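Glutaredoxin (Chlorella sorokiniana, PDB 4I2U) binds glutathione and probably acts as a thiol-disulfide oxidoreductase of the thioredoxin fold that serves cell redox homeostasis. Local coordinates at residues N15-Y24 and L39-D50; V74-G82 and L96-G104. One frame throughout, in Å; residues are numbered along the deposited sequence.

Contact 1 (N15-Y24 and L39-D50). With GSH (glutathione), chain B.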
loop_
_atom_site.group_PDB
_atom_site.type_symbol
_atom_site.label_atom_id
_atom_site.label_comp_id
_atom_site.label_asym_id
_atom_site.label_seq_id
_atom_site.Cartn_x
_atom_site.Cartn_y
_atom_site.Cartn_z
ATOM N N ASN A 15 1.290 -9.692 4.294
ATOM C CA ASN A 15 0.153 -9.388 3.432
ATOM C C ASN A 15 0.682 -8.904 2.111
ATOM O O ASN A 15 1.558 -8.053 2.089
ATOM C CB ASN A 15 -0.710 -8.306 4.055
ATOM C CG ASN A 15 -1.222 -8.693 5.404
ATOM O OD1 ASN A 15 -2.228 -9.396 5.510
ATOM N ND2 ASN A 15 -0.523 -8.285 6.449
ATOM N N LYS A 16 0.163 -9.425 1.010
ATOM C CA LYS A 16 0.716 -9.133 -0.299
ATOM C C LYS A 16 0.465 -7.715 -0.790
ATOM O O LYS A 16 1.249 -7.200 -1.559
ATOM C CB LYS A 16 0.154 -10.124 -1.322
ATOM C CG LYS A 16 0.577 -11.563 -1.103
ATOM C CD LYS A 16 2.059 -11.721 -1.327
ATOM C CE LYS A 16 2.487 -13.166 -1.205
ATOM N NZ LYS A 16 3.491 -13.529 -2.237
ATOM N N VAL A 17 -0.653 -7.104 -0.420
ATOM C CA VAL A 17 -0.997 -5.781 -0.918
ATOM C C VAL A 17 -1.356 -4.931 0.274
ATOM O O VAL A 17 -2.367 -5.185 0.944
ATOM C CB VAL A 17 -2.158 -5.835 -1.924
ATOM C CG1 VAL A 17 -2.474 -4.447 -2.407
ATOM C CG2 VAL A 17 -1.793 -6.742 -3.080
ATOM N N VAL A 18 -0.504 -3.957 0.578
ATOM C CA VAL A 18 -0.682 -3.110 1.747
ATOM C C VAL A 18 -0.685 -1.647 1.351
ATOM O O VAL A 18 0.167 -1.203 0.573
ATOM C CB VAL A 18 0.452 -3.362 2.775
ATOM C CG1 VAL A 18 0.321 -2.444 3.982
ATOM C CG2 VAL A 18 0.446 -4.818 3.219
ATOM N N ILE A 19 -1.615 -0.883 1.897
ATOM C CA ILE A 19 -1.625 0.554 1.697
ATOM C C ILE A 19 -1.748 1.224 3.059
ATOM O O ILE A 19 -2.748 1.037 3.768
ATOM C CB ILE A 19 -2.715 0.997 0.697
ATOM C CG1 ILE A 19 -2.683 2.512 0.548
ATOM C CG2 ILE A 19 -4.119 0.486 1.083
ATOM C CD1 ILE A 19 -3.450 3.015 -0.669
ATOM N N PHE A 20 -0.711 1.949 3.460
ATOM C CA PHE A 20 -0.796 2.791 4.652
ATOM C C PHE A 20 -1.475 4.061 4.203
ATOM O O PHE A 20 -1.041 4.694 3.238
ATOM C CB PHE A 20 0.601 3.047 5.232
ATOM C CG PHE A 20 1.242 1.791 5.774
ATOM C CD1 PHE A 20 2.057 1.008 4.981
ATOM C CD2 PHE A 20 0.988 1.360 7.070
ATOM C CE1 PHE A 20 2.604 -0.165 5.462
ATOM C CE2 PHE A 20 1.527 0.192 7.559
ATOM C CZ PHE A 20 2.332 -0.579 6.767
ATOM N N SER A 21 -2.540 4.430 4.897
ATOM C CA SER A 21 -3.545 5.344 4.400
ATOM C C SER A 21 -4.023 6.270 5.503
ATOM O O SER A 21 -3.728 6.076 6.673
ATOM C CB SER A 21 -4.704 4.467 3.880
ATOM O OG SER A 21 -5.862 5.210 3.499
ATOM N N LYS A 22 -4.741 7.317 5.107
ATOM C CA LYS A 22 -5.643 8.040 6.003
ATOM C C LYS A 22 -6.981 8.139 5.312
ATOM O O LYS A 22 -7.057 8.293 4.091
ATOM C CB LYS A 22 -5.106 9.424 6.364
ATOM C CG LYS A 22 -3.887 9.323 7.238
ATOM C CD LYS A 22 -3.264 10.638 7.611
ATOM C CE LYS A 22 -1.983 10.421 8.394
ATOM N NZ LYS A 22 -1.374 11.695 8.819
ATOM N N THR A 23 -8.049 8.024 6.082
ATOM C CA THR A 23 -9.391 7.870 5.511
ATOM C C THR A 23 -9.822 9.036 4.637
ATOM O O THR A 23 -10.577 8.863 3.685
ATOM C CB THR A 23 -10.461 7.653 6.592
ATOM O OG1 THR A 23 -10.478 8.755 7.491
ATOM C CG2 THR A 23 -10.210 6.353 7.345
ATOM N N TYR A 24 -9.336 10.225 4.958
ATOM C CA TYR A 24 -9.782 11.473 4.359
ATOM C C TYR A 24 -8.945 11.936 3.167
ATOM O O TYR A 24 -9.274 12.939 2.536
ATOM C CB TYR A 24 -9.753 12.569 5.417
ATOM C CG TYR A 24 -8.420 12.776 6.106
ATOM C CD1 TYR A 24 -7.350 13.351 5.439
ATOM C CD2 TYR A 24 -8.235 12.409 7.442
ATOM C CE1 TYR A 24 -6.130 13.576 6.066
ATOM C CE2 TYR A 24 -7.015 12.622 8.072
ATOM C CZ TYR A 24 -5.982 13.221 7.373
ATOM O OH TYR A 24 -4.779 13.515 7.965
ATOM N N LEU A 39 -8.090 -6.317 -7.617
ATOM C CA LEU A 39 -8.246 -7.077 -6.385
ATOM C C LEU A 39 -9.448 -6.595 -5.626
ATOM O O LEU A 39 -9.755 -5.395 -5.631
ATOM C CB LEU A 39 -7.080 -6.761 -5.445
ATOM C CG LEU A 39 -5.663 -6.780 -6.008
ATOM C CD1 LEU A 39 -4.736 -5.993 -5.119
ATOM C CD2 LEU A 39 -5.170 -8.207 -6.151
ATOM N N PRO A 40 -10.100 -7.485 -4.886
ATOM C CA PRO A 40 -11.168 -6.982 -4.033
ATOM C C PRO A 40 -10.604 -6.316 -2.793
ATOM O O PRO A 40 -9.462 -6.558 -2.400
ATOM C CB PRO A 40 -11.958 -8.238 -3.665
ATOM C CG PRO A 40 -11.048 -9.376 -3.900
ATOM C CD PRO A 40 -10.010 -8.949 -4.889
ATOM N N LYS A 41 -11.436 -5.493 -2.170
ATOM C CA LYS A 41 -11.052 -4.778 -0.952
ATOM C C LYS A 41 -10.579 -5.722 0.146
ATOM O O LYS A 41 -9.699 -5.368 0.929
ATOM C CB LYS A 41 -12.220 -3.940 -0.420
ATOM C CG LYS A 41 -12.611 -2.796 -1.317
ATOM C CD LYS A 41 -13.686 -1.921 -0.675
ATOM C CE LYS A 41 -14.389 -1.059 -1.718
ATOM N NZ LYS A 41 -15.498 -0.248 -1.143
ATOM N N SER A 42 -11.132 -6.925 0.206
ATOM C CA SER A 42 -10.784 -7.846 1.285
ATOM C C SER A 42 -9.395 -8.449 1.076
ATOM O O SER A 42 -8.872 -9.129 1.963
ATOM C CB SER A 42 -11.824 -8.941 1.381
ATOM O OG SER A 42 -11.835 -9.654 0.167
ATOM N N LYS A 43 -8.796 -8.204 -0.090
ATOM C CA LYS A 43 -7.414 -8.629 -0.347
ATOM C C LYS A 43 -6.410 -7.472 -0.305
ATOM O O LYS A 43 -5.224 -7.664 -0.558
ATOM C CB LYS A 43 -7.316 -9.329 -1.700
ATOM C CG LYS A 43 -8.191 -10.570 -1.794
ATOM C CD LYS A 43 -7.811 -11.595 -0.734
ATOM C CE LYS A 43 -8.437 -12.957 -1.011
ATOM N NZ LYS A 43 -7.700 -13.689 -2.069
ATOM N N ILE A 44 -6.898 -6.285 0.004
ATOM C CA ILE A 44 -6.068 -5.096 0.149
ATOM C C ILE A 44 -6.031 -4.777 1.638
ATOM O O ILE A 44 -7.068 -4.573 2.262
ATOM C CB ILE A 44 -6.680 -3.900 -0.620
ATOM C CG1 ILE A 44 -6.711 -4.177 -2.130
ATOM C CG2 ILE A 44 -5.907 -2.617 -0.325
ATOM C CD1 ILE A 44 -7.686 -3.292 -2.923
ATOM N N THR A 45 -4.844 -4.728 2.224
ATOM C CA THR A 45 -4.712 -4.447 3.645
ATOM C C THR A 45 -4.463 -2.949 3.804
ATOM O O THR A 45 -3.361 -2.449 3.590
ATOM C CB THR A 45 -3.566 -5.248 4.207
ATOM O OG1 THR A 45 -3.816 -6.634 3.976
ATOM C CG2 THR A 45 -3.406 -5.007 5.696
ATOM N N ALA A 46 -5.505 -2.210 4.149
ATOM C CA ALA A 46 -5.443 -0.763 4.294
ATOM C C ALA A 46 -5.351 -0.405 5.760
ATOM O O ALA A 46 -6.302 -0.628 6.525
ATOM C CB ALA A 46 -6.679 -0.124 3.687
ATOM N N ILE A 47 -4.236 0.181 6.144
ATOM C CA ILE A 47 -3.950 0.532 7.531
ATOM C C ILE A 47 -4.185 2.042 7.653
ATOM O O ILE A 47 -3.435 2.826 7.064
ATOM C CB ILE A 47 -2.496 0.172 7.924
ATOM C CG1 ILE A 47 -2.145 -1.302 7.637
ATOM C CG2 ILE A 47 -2.245 0.555 9.379
ATOM C CD1 ILE A 47 -3.009 -2.321 8.350
ATOM N N GLU A 48 -5.242 2.432 8.364
ATOM C CA GLU A 48 -5.631 3.835 8.466
ATOM C C GLU A 48 -4.922 4.502 9.630
ATOM O O GLU A 48 -5.255 4.276 10.801
ATOM C CB GLU A 48 -7.138 3.991 8.606
ATOM C CG GLU A 48 -7.937 3.341 7.478
ATOM C CD GLU A 48 -7.679 3.901 6.083
ATOM O OE1 GLU A 48 -7.078 4.965 5.911
ATOM O OE2 GLU A 48 -8.136 3.243 5.118
ATOM N N LEU A 49 -3.994 5.377 9.311
ATOM C CA LEU A 49 -3.120 6.007 10.287
ATOM C C LEU A 49 -3.768 7.195 10.986
ATOM O O LEU A 49 -3.206 7.700 11.958
ATOM C CB LEU A 49 -1.816 6.419 9.615
ATOM C CG LEU A 49 -1.076 5.262 8.952
ATOM C CD1 LEU A 49 0.254 5.721 8.387
ATOM C CD2 LEU A 49 -0.860 4.121 9.902
ATOM N N ASP A 50 -4.924 7.656 10.512
ATOM C CA ASP A 50 -5.732 8.591 11.273
ATOM C C ASP A 50 -6.627 7.872 12.299
ATOM O O ASP A 50 -7.132 8.503 13.227
ATOM C CB ASP A 50 -6.546 9.494 10.342
ATOM C CG ASP A 50 -7.522 8.733 9.455
ATOM O OD1 ASP A 50 -7.142 7.707 8.866
ATOM O OD2 ASP A 50 -8.688 9.173 9.310
HETATM N N1 GSH B . 1.670 13.096 -4.428
HETATM C CA1 GSH B . 1.502 12.347 -3.173
HETATM C C1 GSH B . 0.935 11.002 -3.544
HETATM O O11 GSH B . 0.720 10.777 -4.751
HETATM O O12 GSH B . 0.722 10.134 -2.660
HETATM C CB1 GSH B . 0.619 13.171 -2.238
HETATM C CG1 GSH B . 0.451 12.547 -0.858
HETATM C CD1 GSH B . 0.137 13.594 0.197
HETATM O OE1 GSH B . 0.728 14.676 0.237
HETATM N N2 GSH B . -0.770 13.273 1.101
HETATM C CA2 GSH B . -1.078 14.148 2.237
HETATM C C2 GSH B . -0.215 13.850 3.442
HETATM O O2 GSH B . 0.408 12.804 3.531
HETATM C CB2 GSH B . -2.558 14.036 2.605
HETATM S SG2 GSH B . -3.635 14.749 1.330
HETATM N N3 GSH B . -0.133 14.794 4.368
HETATM C CA3 GSH B . 0.778 14.666 5.480
HETATM C C3 GSH B . 0.357 13.666 6.529
HETATM O O31 GSH B . -0.794 13.185 6.542
HETATM O O32 GSH B . 1.242 13.365 7.364
HETATM O O HOH W 1 -3.014 -7.926 1.416
HETATM O O HOH W 2 -0.951 9.986 11.812
#
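Val-17, Thr-45 and Asp-50 bury the most surface where strand 17-21 runs parallel to strand 45-48, and they mark the two ends of the pairing. At the start, Thr-45 N donates to Val-17 O at 2.8 Å, nearly straight at 170°. The ladder then passes from strand to strand through Ile-19 and Ile-47 until Leu-49 N reaches Ser-21 O. On one face of the sheet, both methyls of Val-17 meet CD1 of Leu-39 tip to tip, CG2 at 3.7 Å. On the other face the Thr-45 side chain lies alongside Val-18, while OG1 donates to a water 3.0 Å away that also accepts from Val-17 N and donates to Lys-43 O, bridging the backbones where the ladder begins.

Beyond the last rung the Asp-50 side chain lies across that of Thr-23. Its CG stands between the backbone N and carbonyl carbon (chi1 61°), which brings both carboxylate oxygens to one residue: OD2 takes the Thr-23 hydroxyl OG1 at 2.6 Å through its syn lone pair, and OD1 takes Thr-23 N at 2.9 Å from above the carboxylate plane. Two bonds thus fix the rotation of the carboxylate. Nearby, Glu-48 bends at chi2 (-62°) to bring OE1 within 2.7 Å of Ser-21 OG, which donates to it on the syn side, tilted somewhat out of the carboxylate plane; OE2 forms a salt bridge with Lys-32 of helix 26-36. Lys-22 and Asp-50 pass alongside with opposed headings, the extended lysine chain carrying NZ to the glutathione carboxylate oxygen O31 at 2.8 Å, and Gln-59 also bonds this ammonium. Strand 17-21, helix 26-36 and strand 45-48 form the beta-alpha-beta unit of the thioredoxin fold, with a glutathione-binding lysine just past the end of its first strand.

Contact 2 (V74-G82 and L96-G104)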
loop_
_atom_site.group_PDB
_atom_site.type_symbol
_atom_site.label_atom_id
_atom_site.label_comp_id
_atom_site.label_asym_id
_atom_site.label_seq_id
_atom_site.Cartn_x
_atom_site.Cartn_y
_atom_site.Cartn_z
ATOM N N VAL A 74 2.366 2.520 -0.433
ATOM C CA VAL A 74 1.838 1.264 -0.969
ATOM C C VAL A 74 2.966 0.254 -1.150
ATOM O O VAL A 74 4.047 0.586 -1.671
ATOM C CB VAL A 74 1.130 1.517 -2.301
ATOM C CG1 VAL A 74 0.528 0.254 -2.855
ATOM C CG2 VAL A 74 0.054 2.596 -2.122
ATOM N N PHE A 75 2.696 -0.979 -0.721
ATOM C CA PHE A 75 3.667 -2.071 -0.777
ATOM C C PHE A 75 3.040 -3.293 -1.442
ATOM O O PHE A 75 1.915 -3.695 -1.096
ATOM C CB PHE A 75 4.115 -2.476 0.620
ATOM C CG PHE A 75 4.857 -1.425 1.370
ATOM C CD1 PHE A 75 4.195 -0.384 1.992
ATOM C CD2 PHE A 75 6.231 -1.515 1.494
ATOM C CE1 PHE A 75 4.896 0.554 2.719
ATOM C CE2 PHE A 75 6.933 -0.570 2.213
ATOM C CZ PHE A 75 6.267 0.456 2.839
ATOM N N ILE A 76 3.747 -3.877 -2.409
ATOM C CA ILE A 76 3.318 -5.100 -3.071
ATOM C C ILE A 76 4.353 -6.166 -2.749
ATOM O O ILE A 76 5.525 -6.046 -3.113
ATOM C CB ILE A 76 3.239 -4.920 -4.600
ATOM C CG1 ILE A 76 2.374 -3.714 -4.993
ATOM C CG2 ILE A 76 2.733 -6.200 -5.236
ATOM C CD1 ILE A 76 0.934 -3.752 -4.494
ATOM N N ASP A 77 3.935 -7.193 -2.035
ATOM C CA ASP A 77 4.821 -8.276 -1.606
ATOM C C ASP A 77 6.061 -7.732 -0.897
ATOM O O ASP A 77 7.177 -8.233 -1.065
ATOM C CB ASP A 77 5.216 -9.151 -2.797
ATOM C CG ASP A 77 5.418 -10.619 -2.427
ATOM O OD1 ASP A 77 5.313 -10.968 -1.228
ATOM O OD2 ASP A 77 5.681 -11.392 -3.359
ATOM N N GLY A 78 5.865 -6.706 -0.085
ATOM C CA GLY A 78 6.946 -6.112 0.685
ATOM C C GLY A 78 7.694 -4.991 -0.012
ATOM O O GLY A 78 8.469 -4.282 0.641
ATOM N N GLN A 79 7.458 -4.793 -1.310
ATOM C CA GLN A 79 8.160 -3.780 -2.079
ATOM C C GLN A 79 7.397 -2.467 -2.095
ATOM O O GLN A 79 6.263 -2.397 -2.598
ATOM C CB GLN A 79 8.370 -4.262 -3.509
ATOM C CG GLN A 79 9.121 -3.262 -4.339
ATOM C CD GLN A 79 9.378 -3.733 -5.748
ATOM O OE1 GLN A 79 8.885 -4.782 -6.186
ATOM N NE2 GLN A 79 10.185 -2.972 -6.470
ATOM N N PHE A 80 8.002 -1.401 -1.581
ATOM C CA PHE A 80 7.413 -0.075 -1.674
ATOM C C PHE A 80 7.334 0.383 -3.118
ATOM O O PHE A 80 8.345 0.377 -3.826
ATOM C CB PHE A 80 8.256 0.907 -0.864
ATOM C CG PHE A 80 7.813 2.327 -0.993
ATOM C CD1 PHE A 80 6.568 2.716 -0.545
ATOM C CD2 PHE A 80 8.635 3.290 -1.549
ATOM C CE1 PHE A 80 6.147 4.016 -0.658
ATOM C CE2 PHE A 80 8.196 4.605 -1.649
ATOM C CZ PHE A 80 6.958 4.947 -1.211
ATOM N N ILE A 81 6.140 0.758 -3.578
ATOM C CA ILE A 81 5.976 1.185 -4.962
ATOM C C ILE A 81 5.618 2.660 -5.107
ATOM O O ILE A 81 5.512 3.163 -6.227
ATOM C CB ILE A 81 4.944 0.329 -5.737
ATOM C CG1 ILE A 81 3.541 0.458 -5.154
ATOM C CG2 ILE A 81 5.387 -1.131 -5.771
ATOM C CD1 ILE A 81 2.445 -0.062 -6.097
ATOM N N GLY A 82 5.443 3.371 -4.003
ATOM C CA GLY A 82 5.172 4.796 -4.053
ATOM C C GLY A 82 3.879 5.192 -3.387
ATOM O O GLY A 82 3.329 4.458 -2.572
ATOM N N LEU A 96 1.805 -2.436 -12.463
ATOM C CA LEU A 96 1.183 -2.911 -11.243
ATOM C C LEU A 96 0.671 -4.328 -11.437
ATOM O O LEU A 96 0.869 -5.203 -10.587
ATOM C CB LEU A 96 0.061 -1.976 -10.814
ATOM C CG LEU A 96 -0.658 -2.403 -9.525
ATOM C CD1 LEU A 96 0.296 -2.494 -8.331
ATOM C CD2 LEU A 96 -1.760 -1.439 -9.231
ATOM N N GLU A 97 0.026 -4.581 -12.558
ATOM C CA GLU A 97 -0.464 -5.923 -12.845
ATOM C C GLU A 97 0.674 -6.929 -12.875
ATOM O O GLU A 97 0.534 -8.030 -12.373
ATOM C CB GLU A 97 -1.208 -5.954 -14.179
ATOM C CG GLU A 97 -2.585 -5.356 -14.117
ATOM C CD GLU A 97 -3.114 -5.047 -15.490
ATOM O OE1 GLU A 97 -2.821 -3.961 -16.019
ATOM O OE2 GLU A 97 -3.817 -5.907 -16.061
ATOM N N VAL A 98 1.803 -6.573 -13.474
ATOM C CA VAL A 98 2.945 -7.476 -13.477
ATOM C C VAL A 98 3.357 -7.796 -12.043
ATOM O O VAL A 98 3.586 -8.956 -11.699
ATOM C CB VAL A 98 4.148 -6.881 -14.262
ATOM C CG1 VAL A 98 5.415 -7.735 -14.068
ATOM C CG2 VAL A 98 3.805 -6.749 -15.739
ATOM N N MET A 99 3.458 -6.779 -11.199
ATOM C CA MET A 99 3.827 -7.019 -9.807
ATOM C C MET A 99 2.828 -7.877 -9.065
ATOM O O MET A 99 3.205 -8.750 -8.272
ATOM C CB MET A 99 4.013 -5.699 -9.069
ATOM C CG MET A 99 5.250 -4.959 -9.539
ATOM S SD MET A 99 5.689 -3.520 -8.579
ATOM C CE MET A 99 4.400 -2.476 -9.073
ATOM N N LEU A 100 1.548 -7.637 -9.298
ATOM C CA LEU A 100 0.510 -8.424 -8.629
ATOM C C LEU A 100 0.517 -9.873 -9.097
ATOM O O LEU A 100 0.351 -10.785 -8.284
ATOM C CB LEU A 100 -0.855 -7.791 -8.860
ATOM C CG LEU A 100 -1.103 -6.415 -8.238
ATOM C CD1 LEU A 100 -2.427 -5.887 -8.704
ATOM C CD2 LEU A 100 -1.083 -6.460 -6.719
ATOM N N ARG A 101 0.724 -10.099 -10.383
ATOM C CA ARG A 101 0.836 -11.468 -10.866
ATOM C C ARG A 101 2.073 -12.144 -10.271
ATOM O O ARG A 101 2.017 -13.297 -9.836
ATOM C CB ARG A 101 0.883 -11.511 -12.391
ATOM C CG ARG A 101 -0.454 -11.194 -13.034
ATOM C CD ARG A 101 -0.529 -11.544 -14.524
ATOM N NE ARG A 101 0.337 -10.677 -15.311
ATOM C CZ ARG A 101 -0.037 -9.540 -15.906
ATOM N NH1 ARG A 101 -1.290 -9.098 -15.879
ATOM N NH2 ARG A 101 0.870 -8.851 -16.555
ATOM N N ASN A 102 3.194 -11.431 -10.210
ATOM C CA ASN A 102 4.401 -12.024 -9.645
ATOM C C ASN A 102 4.212 -12.365 -8.167
ATOM O O ASN A 102 4.801 -13.333 -7.661
ATOM C CB ASN A 102 5.594 -11.082 -9.798
ATOM C CG ASN A 102 6.079 -10.978 -11.222
ATOM O OD1 ASN A 102 5.727 -11.796 -12.074
ATOM N ND2 ASN A 102 6.885 -9.961 -11.493
ATOM N N ALA A 103 3.392 -11.580 -7.479
ATOM C CA ALA A 103 3.121 -11.785 -6.064
ATOM C C ALA A 103 2.112 -12.898 -5.822
ATOM O O ALA A 103 1.882 -13.289 -4.680
ATOM C CB ALA A 103 2.634 -10.482 -5.435
ATOM N N GLY A 104 1.508 -13.409 -6.891
ATOM C CA GLY A 104 0.584 -14.521 -6.790
ATOM C C GLY A 104 -0.843 -14.159 -6.423
ATOM O O GLY A 104 -1.619 -15.028 -6.034
#
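Apolar packing of a helix against a beta hairpin joins segments 74-82 and 96-104: helix 95-102 packs on the hairpin that ends the sheet, oblique to strand 73-76 and nearly antiparallel to the outermost strand 79-82. No hydrogen bond crosses between the segments. Ile-76 carries the contact with two branches: CD1 meets Leu-100 CD2 at 4.0 Å and Leu-96 CD1 at 4.1 Å, whereas CG2, anti to the backbone N, faces Met-99 CB and, more loosely, Ala-103 CB. Met-99 crosses Ile-76 at about a right angle, then bends at chi3 (-71°) to lay SD and CE against Ile-81 CG2, SD at 3.7 Å. The other branch of Ile-81 ends in CD1, 3.9 Å from Leu-96 CD1. Replacing Ile-76 with an alanine would probably open a gap between the hairpin and the helix, leaving Leu-96 and Leu-100 without their shared methyl partner. Within the type I' turn of residues 76 to 79, Asp-77 brings OD2 3.7 Å from Ala-103 CA, and this oxygen also pairs weakly with Lys-16. Between the two segments, cohesion probably rests on apolar burial; Lys-16, bonded to Ala-103 O, adds a polar link from outside.

How the contacts relate
After the N-terminal helix 3-14, the chain enters strand 17-21, passes through helix 26-36 and returns in strand 45-48, where contact 1 closes the first loop. Helix 55-66 then leads to the hairpin of strands 73-76 and 79-82, and helix 84-93 to helix 95-102, which closes the second loop at contact 2. The loops follow in series, neither nested nor crossing. Their meeting ground is the sheet, in which strand 17-21 lies antiparallel beside 73-76 with Val-18 O about 2.8 Å from Phe-75 N. Val-17 also packs on Leu-100, and Lys-16 NZ reaches Ala-103 O, so the C-terminal helix is tied to both halves of the fold.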